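Aphrodisin (Mesocricetus auratus, PDB 1E5P) acts as an aphrodisiac pheromone of the female hamster, eliciting copulatory behaviour in males, and belongs to the small-molecule-binding lipocalins. Local coordinates at residues E121-E124 with I125-Q128. Residues are numbered along the deposited sequence; the frame is centred on the assembly and turned at random. Where two conformers were deposited one is given.
Sequences EENE and ILVQ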
loop_
_atom_site.group_PDB
_atom_site.type_symbol
_atom_site.label_atom_id
_atom_site.label_comp_id
_atom_site.label_asym_id
_atom_site.label_seq_id
_atom_site.Cartn_x
_atom_site.Cartn_y
_atom_site.Cartn_z
ATOM N N GLU A 121 -2.196 14.571 -13.131
ATOM C CA GLU A 121 -2.215 15.279 -11.859
ATOM C C GLU A 121 -1.945 14.324 -10.690
ATOM O O GLU A 121 -1.250 14.683 -9.736
ATOM C CB GLU A 121 -3.521 16.038 -11.613
ATOM C CG GLU A 121 -3.655 17.281 -12.484
ATOM C CD GLU A 121 -4.882 18.114 -12.248
ATOM O OE1 GLU A 121 -5.714 17.797 -11.390
ATOM O OE2 GLU A 121 -4.981 19.171 -12.956
ATOM N N GLU A 122 -2.524 13.131 -10.754
ATOM C CA GLU A 122 -2.245 12.126 -9.698
ATOM C C GLU A 122 -0.787 11.750 -9.681
ATOM O O GLU A 122 -0.178 11.565 -8.623
ATOM C CB GLU A 122 -3.178 10.939 -9.933
ATOM C CG GLU A 122 -4.613 11.288 -9.534
ATOM C CD GLU A 122 -5.648 10.359 -10.106
ATOM O OE1 GLU A 122 -5.309 9.485 -10.942
ATOM O OE2 GLU A 122 -6.826 10.510 -9.709
ATOM N N ASN A 123 -0.167 11.612 -10.876
ATOM C CA ASN A 123 1.274 11.346 -10.909
ATOM C C ASN A 123 2.051 12.493 -10.288
ATOM O O ASN A 123 3.046 12.294 -9.585
ATOM C CB ASN A 123 1.762 11.097 -12.343
ATOM C CG ASN A 123 1.568 9.660 -12.775
ATOM O OD1 ASN A 123 1.947 8.739 -12.043
ATOM N ND2 ASN A 123 0.981 9.471 -13.951
ATOM N N GLU A 124 1.662 13.756 -10.521
ATOM C CA GLU A 124 2.356 14.887 -9.912
ATOM C C GLU A 124 2.257 14.814 -8.393
ATOM O O GLU A 124 3.243 15.040 -7.687
ATOM C CB GLU A 124 1.768 16.222 -10.411
ATOM C CG GLU A 124 2.340 17.448 -9.718
ATOM C CD GLU A 124 3.818 17.651 -10.004
ATOM O OE1 GLU A 124 4.346 17.041 -10.941
ATOM O OE2 GLU A 124 4.464 18.430 -9.270
ATOM N N ILE A 125 1.078 14.495 -7.860
ATOM C CA ILE A 125 0.916 14.355 -6.402
ATOM C C ILE A 125 1.851 13.262 -5.873
ATOM O O ILE A 125 2.483 13.412 -4.845
ATOM C CB ILE A 125 -0.542 14.020 -6.039
ATOM C CG1 ILE A 125 -1.418 15.254 -6.324
ATOM C CG2 ILE A 125 -0.647 13.622 -4.575
ATOM C CD1 ILE A 125 -2.904 15.036 -6.111
ATOM N N LEU A 126 1.928 12.151 -6.583
ATOM C CA LEU A 126 2.815 11.054 -6.179
ATOM C C LEU A 126 4.280 11.499 -6.156
ATOM O O LEU A 126 5.016 11.179 -5.224
ATOM C CB LEU A 126 2.645 9.898 -7.164
ATOM C CG LEU A 126 3.623 8.714 -6.972
ATOM C CD1 LEU A 126 3.452 8.110 -5.592
ATOM C CD2 LEU A 126 3.369 7.712 -8.086
ATOM N N VAL A 127 4.700 12.199 -7.211
ATOM C CA VAL A 127 6.084 12.698 -7.268
ATOM C C VAL A 127 6.362 13.638 -6.120
ATOM O O VAL A 127 7.439 13.507 -5.508
ATOM C CB VAL A 127 6.360 13.343 -8.640
ATOM C CG1 VAL A 127 7.571 14.256 -8.620
ATOM C CG2 VAL A 127 6.544 12.222 -9.662
ATOM N N GLN A 128 5.439 14.538 -5.772
ATOM C CA GLN A 128 5.633 15.465 -4.665
ATOM C C GLN A 128 5.808 14.673 -3.375
ATOM O O GLN A 128 6.711 14.919 -2.559
ATOM C CB GLN A 128 4.523 16.522 -4.600
ATOM C CG GLN A 128 4.510 17.499 -5.773
ATOM C CD GLN A 128 3.691 18.758 -5.567
ATOM O OE1 GLN A 128 4.199 19.863 -5.368
ATOM N NE2 GLN A 128 2.364 18.618 -5.626
#
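Ile125 N, Leu126 N, Val127 N and Gln128 N bond in turn to the carbonyl oxygens of Glu121, Glu122, Asn123 and Glu124, two successive turns of helix 120-132, the alpha-helix that packs on the outside of the lipocalin beta-barrel. The four bonds are nearly uniform; the shortest, Val127 N to Asn123 O, measures 2.9 Å with an N-H...O angle of 164°. On the barrel side the packing is close: buried Leu126 rests on Ile109 and Val111 of strand 105-113 and on Leu118, which Asn123 also touches. Within the turn, Leu126 CB lies 3.4 Å from Asn123 O. Glu122 turns back toward the start of the helix, where its OE1 accepts a hydrogen bond from Thr119 N. The outer side is looser, with Glu121, Glu124 and Gln128 exposed. Glu124 sends CG anti to its own N (chi1 174°), then bends at chi2, swinging its carboxylate across the Gln128 side chain. In the modelled conformer of Gln128, one of two, the flat end groups are turned 43° apart and Glu124 OE2 lies 3.6 Å from the aliphatic Gln128 CG. Independent of that choice, Ile125 lays CG1 3.5 Å from Glu121 O.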